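Local coordinates for Isomerase/lactonizing enzyme (Agrobacterium fabrum str. C58, PDB 2NQL), which is of unassigned function but belongs to the mandelate racemase/muconate lactonizing enzyme group of the enolase superfamily, pairing an alpha+beta capping domain with a TIM-like barrel, at residues 67-71 / 289-293; 95-101 / 130-134; 115-121 / 268-272. One frame throughout, in Å; residues are numbered along the deposited sequence.

In the fold
Contacts 1 and 3 both join the N-terminal capping domain to the barrel domain, as in other enolase-superfamily proteins, whereas contact 2 packs two helices within the capping domain. Contacts 1 and 3, with centres about 10 Å apart, touch directly: H292 ND1 lies 2.8 Å from D121 OD1 and K293 NZ 3.1 Å from W268 O, both probable hydrogen bonds. Helix 117-138 serves contact 3 at its N-terminal end and contact 2 farther along, their centres about 19 Å apart. The sodium ion, held by E240 and E266, is nearer contact 1 than contact 3: about 7 Å from the E289 side chain and 11 Å from that of R269. Both contacts also meet the second subunit.

Contact 1 of 3, residues 67-71 / 289-293; sequences GETYG and EMGHK
Y70 lays its ring over the imidazole of H292 in an offset stack, with centroids 3.7 Å apart, planes at 14° and Y70 CZ 3.3 Å from H292 NE2. Both have chi1 m (-86° and -78°). Residues 67-69 run extended along strand 64-70 and G71 is loop, while 289-293 enters a short, weakly bonded helix; the closest CA pair is T69 and G291, 4.5 Å apart. There T69, chi1 t, donates from OG1 to G291 O at 2.6 Å, and T69 CA makes a CA-H...O contact with G291 O at 3.5 Å. G291 admits this approach, since a CB would sit tightly against Y70 CE1. E289 is the N-cap: with chi1 t and chi2 p it folds back so that OE2 accepts from G291 N at 2.8 Å, while Y70 OH lies 3.5 Å from E289 CG. E289 OE1 bonds H315, and H292 ND1 bonds D121. This is a capping-domain strand docked on a barrel-domain helical turn; Y70 OH hydrogen-bonds a glycerol, probably from the crystallisation liquor. Strand 64-70 is outermost in its sheet within this chain, pairing with 50-59; helix 117-138 packs against T69 and Y70, and helix 322-331 lies against E289 and M290.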
loop_
_atom_site.group_PDB
_atom_site.type_symbol
_atom_site.label_atom_id
_atom_site.label_comp_id
_atom_site.label_asym_id
_atom_site.label_seq_id
_atom_site.Cartn_x
_atom_site.Cartn_y
_atom_site.Cartn_z
ATOM N N GLY A 67 1.823 -21.299 1.499
ATOM C CA GLY A 67 1.237 -20.052 1.938
ATOM C C GLY A 67 0.217 -19.597 0.901
ATOM O O GLY A 67 0.124 -20.180 -0.181
ATOM N N GLU A 68 -0.514 -18.536 1.224
ATOM C CA GLU A 68 -1.579 -18.048 0.344
ATOM C C GLU A 68 -1.874 -16.585 0.653
ATOM O O GLU A 68 -1.720 -16.142 1.791
ATOM C CB GLU A 68 -2.847 -18.910 0.546
ATOM C CG GLU A 68 -3.967 -18.707 -0.518
ATOM C CD GLU A 68 -5.286 -19.400 -0.147
ATOM O OE1 GLU A 68 -5.440 -19.848 1.012
ATOM O OE2 GLU A 68 -6.186 -19.439 -1.016
ATOM N N THR A 69 -2.300 -15.833 -0.361
ATOM C CA THR A 69 -2.767 -14.474 -0.153
ATOM C C THR A 69 -3.858 -14.194 -1.194
ATOM O O THR A 69 -4.214 -15.077 -1.968
ATOM C CB THR A 69 -1.586 -13.438 -0.265
ATOM O OG1 THR A 69 -2.039 -12.131 0.080
ATOM C CG2 THR A 69 -0.928 -13.448 -1.663
ATOM N N TYR A 70 -4.359 -12.970 -1.189
ATOM C CA TYR A 70 -5.377 -12.523 -2.129
ATOM C C TYR A 70 -4.874 -12.681 -3.543
ATOM O O TYR A 70 -3.719 -12.388 -3.854
ATOM C CB TYR A 70 -5.733 -11.064 -1.876
ATOM C CG TYR A 70 -6.800 -10.884 -0.820
ATOM C CD1 TYR A 70 -6.597 -11.318 0.498
ATOM C CD2 TYR A 70 -8.028 -10.290 -1.139
ATOM C CE1 TYR A 70 -7.591 -11.148 1.475
ATOM C CE2 TYR A 70 -9.023 -10.110 -0.159
ATOM C CZ TYR A 70 -8.789 -10.549 1.137
ATOM O OH TYR A 70 -9.752 -10.368 2.115
ATOM N N GLY A 71 -5.752 -13.185 -4.389
ATOM C CA GLY A 71 -5.487 -13.240 -5.811
ATOM C C GLY A 71 -6.685 -12.855 -6.650
ATOM O O GLY A 71 -6.624 -13.016 -7.858
ATOM N N GLU A 289 -7.435 -9.824 8.783
ATOM C CA GLU A 289 -7.524 -10.786 7.720
ATOM C C GLU A 289 -6.159 -11.389 7.413
ATOM O O GLU A 289 -5.257 -10.717 6.880
ATOM C CB GLU A 289 -8.154 -10.132 6.476
ATOM C CG GLU A 289 -8.137 -11.023 5.186
ATOM C CD GLU A 289 -8.604 -12.461 5.442
ATOM O OE1 GLU A 289 -9.784 -12.650 5.829
ATOM O OE2 GLU A 289 -7.793 -13.410 5.254
ATOM N N MET A 290 -6.017 -12.674 7.740
ATOM C CA MET A 290 -4.725 -13.349 7.647
ATOM C C MET A 290 -4.157 -13.314 6.214
ATOM O O MET A 290 -2.937 -13.212 6.033
ATOM C CB MET A 290 -4.879 -14.809 8.086
ATOM C CG MET A 290 -3.643 -15.658 7.895
ATOM S SD MET A 290 -2.158 -15.068 8.763
ATOM C CE MET A 290 -2.590 -15.407 10.462
ATOM N N GLY A 291 -5.027 -13.397 5.200
ATOM C CA GLY A 291 -4.570 -13.410 3.807
ATOM C C GLY A 291 -3.878 -12.119 3.367
ATOM O O GLY A 291 -3.067 -12.133 2.437
ATOM N N HIS A 292 -4.203 -11.018 4.043
ATOM C CA HIS A 292 -3.561 -9.714 3.817
ATOM C C HIS A 292 -2.301 -9.543 4.687
ATOM O O HIS A 292 -1.469 -8.684 4.387
ATOM C CB HIS A 292 -4.513 -8.530 4.149
ATOM C CG HIS A 292 -5.529 -8.240 3.092
ATOM N ND1 HIS A 292 -5.240 -8.267 1.741
ATOM C CD2 HIS A 292 -6.832 -7.882 3.194
ATOM C CE1 HIS A 292 -6.326 -7.944 1.058
ATOM N NE2 HIS A 292 -7.306 -7.715 1.914
ATOM N N LYS A 293 -2.170 -10.341 5.755
ATOM C CA LYS A 293 -1.296 -9.978 6.891
ATOM C C LYS A 293 -0.138 -10.935 7.134
ATOM O O LYS A 293 1.002 -10.494 7.289
ATOM C CB LYS A 293 -2.098 -9.750 8.194
ATOM C CG LYS A 293 -3.080 -8.607 8.102
ATOM C CD LYS A 293 -3.814 -8.412 9.421
ATOM C CE LYS A 293 -4.728 -7.209 9.368
ATOM N NZ LYS A 293 -5.853 -7.368 8.379
#

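Contact 2 of 3, residues 95-101 / 130-134; sequences ASDPSAV and LWDIA
An apolar helix-to-helix contact within the N-terminal capping domain packs the start of helix 98-109 and its leading turn against the C-terminal half of helix 117-138. A95 and A134 have the nearest CA atoms, 5.0 Å apart. A95 CB fits among L130 CD1 at 3.8 Å, I133 CG2 at 3.9 Å and A134 CB at 3.9 Å. P98, in the first turn, sets its CB over the W131 five-membered ring, 3.6 Å from the centroid and 9° off the normal, a CH-pi contact; W131 has chi1 m (-81°) and chi2 104°. P98 CG also meets A134 CB at 3.8 Å. L130, chi1 t and chi2 p, brings CD2 to 3.6 Å from P98 CA and 3.7 Å from V101 CB. D97 is the N-cap, its OD1 accepting from A100 N at 3.3 Å. Beyond this interface, L130 and I133 rest on strand 50-59, A134 and W131 touch helix 142-145, and S99 OG and W131 NE1 both bond T296 of the barrel-domain helix 295-308.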
loop_
_atom_site.group_PDB
_atom_site.type_symbol
_atom_site.label_atom_id
_atom_site.label_comp_id
_atom_site.label_asym_id
_atom_site.label_seq_id
_atom_site.Cartn_x
_atom_site.Cartn_y
_atom_site.Cartn_z
ATOM N N ALA A 95 14.025 -21.369 8.325
ATOM C CA ALA A 95 12.806 -21.122 9.074
ATOM C C ALA A 95 13.010 -21.128 10.591
ATOM O O ALA A 95 12.049 -21.241 11.347
ATOM C CB ALA A 95 11.710 -22.138 8.643
ATOM N N SER A 96 14.259 -20.979 11.044
ATOM C CA SER A 96 14.553 -20.874 12.485
ATOM C C SER A 96 13.921 -19.667 13.174
ATOM O O SER A 96 13.624 -19.699 14.376
ATOM C CB SER A 96 16.065 -20.923 12.760
ATOM O OG SER A 96 16.729 -19.772 12.248
ATOM N N ASP A 97 13.717 -18.598 12.411
ATOM C CA ASP A 97 13.109 -17.384 12.927
ATOM C C ASP A 97 12.293 -16.755 11.777
ATOM O O ASP A 97 12.761 -15.815 11.147
ATOM C CB ASP A 97 14.231 -16.440 13.396
ATOM C CG ASP A 97 13.731 -15.250 14.195
ATOM O OD1 ASP A 97 12.519 -14.916 14.188
ATOM O OD2 ASP A 97 14.597 -14.601 14.825
ATOM N N PRO A 98 11.081 -17.290 11.489
ATOM C CA PRO A 98 10.322 -16.722 10.346
ATOM C C PRO A 98 10.066 -15.210 10.445
ATOM O O PRO A 98 10.083 -14.507 9.403
ATOM C CB PRO A 98 9.002 -17.515 10.345
ATOM C CG PRO A 98 9.337 -18.829 11.107
ATOM C CD PRO A 98 10.351 -18.401 12.151
ATOM N N SER A 99 9.865 -14.708 11.665
ATOM C CA SER A 99 9.537 -13.289 11.832
ATOM C C SER A 99 10.715 -12.378 11.479
ATOM O O SER A 99 10.520 -11.276 10.961
ATOM C CB SER A 99 8.995 -12.993 13.213
ATOM O OG SER A 99 7.731 -13.627 13.371
ATOM N N ALA A 100 11.926 -12.873 11.720
ATOM C CA ALA A 100 13.140 -12.187 11.274
ATOM C C ALA A 100 13.196 -12.062 9.742
ATOM O O ALA A 100 13.559 -11.004 9.216
ATOM C CB ALA A 100 14.399 -12.905 11.809
ATOM N N VAL A 101 12.825 -13.125 9.028
ATOM C CA VAL A 101 12.780 -13.075 7.564
ATOM C C VAL A 101 11.723 -12.067 7.080
ATOM O O VAL A 101 12.030 -11.220 6.215
ATOM C CB VAL A 101 12.579 -14.462 6.912
ATOM C CG1 VAL A 101 12.432 -14.350 5.362
ATOM C CG2 VAL A 101 13.749 -15.409 7.256
ATOM N N LEU A 130 6.710 -20.059 5.388
ATOM C CA LEU A 130 7.870 -20.214 6.265
ATOM C C LEU A 130 7.497 -20.717 7.671
ATOM O O LEU A 130 8.194 -21.589 8.209
ATOM C CB LEU A 130 8.674 -18.895 6.362
ATOM C CG LEU A 130 10.154 -19.044 6.737
ATOM C CD1 LEU A 130 10.961 -19.866 5.731
ATOM C CD2 LEU A 130 10.766 -17.668 6.869
ATOM N N TRP A 131 6.414 -20.201 8.257
ATOM C CA TRP A 131 5.927 -20.765 9.534
ATOM C C TRP A 131 5.462 -22.222 9.416
ATOM O O TRP A 131 5.647 -23.011 10.363
ATOM C CB TRP A 131 4.803 -19.932 10.145
ATOM C CG TRP A 131 5.246 -18.711 10.897
ATOM C CD1 TRP A 131 5.179 -17.388 10.473
ATOM C CD2 TRP A 131 5.836 -18.682 12.197
ATOM N NE1 TRP A 131 5.662 -16.548 11.467
ATOM C CE2 TRP A 131 6.088 -17.316 12.522
ATOM C CE3 TRP A 131 6.174 -19.681 13.136
ATOM C CZ2 TRP A 131 6.666 -16.930 13.747
ATOM C CZ3 TRP A 131 6.744 -19.286 14.354
ATOM C CH2 TRP A 131 6.999 -17.929 14.634
ATOM N N ASP A 132 4.873 -22.572 8.269
ATOM C CA ASP A 132 4.477 -23.978 7.977
ATOM C C ASP A 132 5.727 -24.866 8.021
ATOM O O ASP A 132 5.751 -25.905 8.681
ATOM C CB ASP A 132 3.798 -24.051 6.605
ATOM C CG ASP A 132 3.188 -25.419 6.290
ATOM O OD1 ASP A 132 3.061 -26.271 7.204
ATOM O OD2 ASP A 132 2.828 -25.642 5.107
ATOM N N ILE A 133 6.773 -24.444 7.324
ATOM C CA ILE A 133 8.066 -25.152 7.339
ATOM C C ILE A 133 8.656 -25.238 8.759
ATOM O O ILE A 133 9.078 -26.328 9.187
ATOM C CB ILE A 133 9.066 -24.528 6.315
ATOM C CG1 ILE A 133 8.605 -24.833 4.881
ATOM C CG2 ILE A 133 10.478 -25.102 6.507
ATOM C CD1 ILE A 133 9.284 -23.965 3.806
ATOM N N ALA A 134 8.660 -24.118 9.481
ATOM C CA ALA A 134 9.207 -24.053 10.842
ATOM C C ALA A 134 8.527 -25.112 11.716
ATOM O O ALA A 134 9.185 -25.854 12.452
ATOM C CB ALA A 134 9.004 -22.645 11.448
#

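Contact 3 of 3, residues 115-121 / 268-272; sequences TGGFYVD and WRTHW
R269 gives the largest share of the buried surface, its side chain bent by chi1 m (-61°) and chi2 m (-65°). R269 NE thereby donates to G117 O at 3.1 Å (161°), while R269 CG rests 3.5 Å from G116 CA, the nearest CA pair being G116 and R269 at 5.5 Å. A CB on G116 would crowd R269 CG, and the positive phi of G117 (46°) favours glycine. V120, chi1 t, points at the loop and brings CG1 to 3.8 Å from R269 CB. T270 takes chi1 p, so that OG1 receives a weak N-cap bond from W272 N at 3.1 Å; a water 2.7 Å from T270 OG1 donates to T115 O at 2.9 Å. D121, chi1 m, forms a salt bridge, OD1 to R269 NE 3.4 Å, and OD1 also bonds H292. Helix 117-138 of the capping domain meets the barrel-domain loop before helix 271-278. From the second subunit, R112 O accepts from R269 NH1, Y114 forms a cation-pi pair with R269, and Y114 OH bonds D121 OD2. Because D121 OD1 lies well out of the guanidinium plane, its pair with R269 is held by charge only; the directional bond of R269 NE goes to G117 O.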
loop_
_atom_site.group_PDB
_atom_site.type_symbol
_atom_site.label_atom_id
_atom_site.label_comp_id
_atom_site.label_asym_id
_atom_site.label_seq_id
_atom_site.Cartn_x
_atom_site.Cartn_y
_atom_site.Cartn_z
ATOM N N THR A 115 4.283 -0.170 2.380
ATOM C CA THR A 115 4.137 -0.651 3.739
ATOM C C THR A 115 2.833 -1.465 3.890
ATOM O O THR A 115 2.473 -1.878 4.979
ATOM C CB THR A 115 4.114 0.533 4.697
ATOM O OG1 THR A 115 3.200 1.547 4.227
ATOM C CG2 THR A 115 5.552 1.121 4.783
ATOM N N GLY A 116 2.125 -1.659 2.790
ATOM C CA GLY A 116 0.841 -2.374 2.857
ATOM C C GLY A 116 0.474 -2.974 1.525
ATOM O O GLY A 116 1.329 -3.526 0.829
ATOM N N GLY A 117 -0.807 -2.858 1.167
ATOM C CA GLY A 117 -1.292 -3.262 -0.159
ATOM C C GLY A 117 -0.811 -4.607 -0.670
ATOM O O GLY A 117 -0.806 -5.603 0.071
ATOM N N PHE A 118 -0.363 -4.634 -1.930
ATOM C CA PHE A 118 0.133 -5.860 -2.551
ATOM C C PHE A 118 1.464 -6.327 -1.991
ATOM O O PHE A 118 1.744 -7.511 -1.997
ATOM C CB PHE A 118 0.257 -5.690 -4.068
ATOM C CG PHE A 118 -1.082 -5.510 -4.744
ATOM C CD1 PHE A 118 -1.904 -6.605 -4.961
ATOM C CD2 PHE A 118 -1.515 -4.226 -5.128
ATOM C CE1 PHE A 118 -3.166 -6.446 -5.577
ATOM C CE2 PHE A 118 -2.758 -4.056 -5.742
ATOM C CZ PHE A 118 -3.591 -5.175 -5.952
ATOM N N TYR A 119 2.300 -5.393 -1.553
ATOM C CA TYR A 119 3.592 -5.782 -0.996
ATOM C C TYR A 119 3.408 -6.659 0.244
ATOM O O TYR A 119 3.990 -7.741 0.313
ATOM C CB TYR A 119 4.442 -4.564 -0.630
ATOM C CG TYR A 119 5.897 -4.930 -0.405
ATOM C CD1 TYR A 119 6.693 -5.325 -1.460
ATOM C CD2 TYR A 119 6.479 -4.854 0.883
ATOM C CE1 TYR A 119 8.053 -5.646 -1.274
ATOM C CE2 TYR A 119 7.839 -5.190 1.090
ATOM C CZ TYR A 119 8.613 -5.567 0.001
ATOM O OH TYR A 119 9.946 -5.897 0.126
ATOM N N VAL A 120 2.562 -6.213 1.174
ATOM C CA VAL A 120 2.294 -7.021 2.359
ATOM C C VAL A 120 1.472 -8.271 2.049
ATOM O O VAL A 120 1.672 -9.296 2.692
ATOM C CB VAL A 120 1.853 -6.209 3.618
ATOM C CG1 VAL A 120 1.641 -7.142 4.873
ATOM C CG2 VAL A 120 2.954 -5.176 3.973
ATOM N N ASP A 121 0.614 -8.224 1.022
ATOM C CA ASP A 121 -0.068 -9.460 0.574
ATOM C C ASP A 121 1.006 -10.510 0.256
ATOM O O ASP A 121 0.925 -11.668 0.699
ATOM C CB ASP A 121 -0.881 -9.231 -0.714
ATOM C CG ASP A 121 -2.251 -8.617 -0.480
ATOM O OD1 ASP A 121 -2.677 -8.398 0.670
ATOM O OD2 ASP A 121 -2.887 -8.308 -1.526
ATOM N N TRP A 268 -6.534 -3.670 7.009
ATOM C CA TRP A 268 -5.186 -3.336 7.506
ATOM C C TRP A 268 -4.144 -4.309 6.986
ATOM O O TRP A 268 -4.487 -5.354 6.417
ATOM C CB TRP A 268 -5.161 -3.333 9.027
ATOM C CG TRP A 268 -6.007 -2.287 9.651
ATOM C CD1 TRP A 268 -6.590 -1.210 9.052
ATOM C CD2 TRP A 268 -6.363 -2.224 11.027
ATOM N NE1 TRP A 268 -7.298 -0.482 9.977
ATOM C CE2 TRP A 268 -7.174 -1.083 11.198
ATOM C CE3 TRP A 268 -6.095 -3.045 12.134
ATOM C CZ2 TRP A 268 -7.720 -0.728 12.441
ATOM C CZ3 TRP A 268 -6.646 -2.689 13.372
ATOM C CH2 TRP A 268 -7.429 -1.535 13.510
ATOM N N ARG A 269 -2.866 -3.983 7.196
ATOM C CA ARG A 269 -1.803 -4.929 6.889
ATOM C C ARG A 269 -0.889 -5.236 8.090
ATOM O O ARG A 269 -0.396 -6.337 8.208
ATOM C CB ARG A 269 -0.965 -4.439 5.682
ATOM C CG ARG A 269 -1.745 -4.277 4.361
ATOM C CD ARG A 269 -2.274 -5.608 3.846
ATOM N NE ARG A 269 -2.755 -5.524 2.459
ATOM C CZ ARG A 269 -3.980 -5.140 2.117
ATOM N NH1 ARG A 269 -4.890 -4.806 3.037
ATOM N NH2 ARG A 269 -4.300 -5.077 0.836
ATOM N N THR A 270 -0.623 -4.240 8.949
ATOM C CA THR A 270 0.342 -4.435 10.046
ATOM C C THR A 270 -0.161 -3.733 11.308
ATOM O O THR A 270 -1.116 -2.959 11.269
ATOM C CB THR A 270 1.727 -3.821 9.708
ATOM O OG1 THR A 270 1.587 -2.403 9.717
ATOM C CG2 THR A 270 2.273 -4.325 8.322
ATOM N N HIS A 271 0.512 -3.984 12.430
ATOM C CA HIS A 271 0.188 -3.307 13.671
ATOM C C HIS A 271 0.313 -1.782 13.548
ATOM O O HIS A 271 -0.352 -1.047 14.284
ATOM C CB HIS A 271 1.087 -3.829 14.794
ATOM C CG HIS A 271 2.527 -3.463 14.613
ATOM N ND1 HIS A 271 3.086 -2.346 15.199
ATOM C CD2 HIS A 271 3.510 -4.041 13.880
ATOM C CE1 HIS A 271 4.360 -2.269 14.854
ATOM N NE2 HIS A 271 4.642 -3.286 14.057
ATOM N N TRP A 272 1.139 -1.304 12.606
ATOM C CA TRP A 272 1.230 0.144 12.370
ATOM C C TRP A 272 -0.116 0.754 11.962
ATOM O O TRP A 272 -0.504 1.857 12.392
ATOM C CB TRP A 272 2.287 0.439 11.298
ATOM C CG TRP A 272 3.691 0.089 11.680
ATOM C CD1 TRP A 272 4.466 -0.886 11.136
ATOM C CD2 TRP A 272 4.497 0.736 12.677
ATOM N NE1 TRP A 272 5.713 -0.892 11.719
ATOM C CE2 TRP A 272 5.760 0.094 12.668
ATOM C CE3 TRP A 272 4.278 1.806 13.567
ATOM C CZ2 TRP A 272 6.797 0.466 13.528
ATOM C CZ3 TRP A 272 5.317 2.185 14.413
ATOM C CH2 TRP A 272 6.557 1.513 14.384
HETATM O O HOH W 1 2.749 -1.077 7.734
#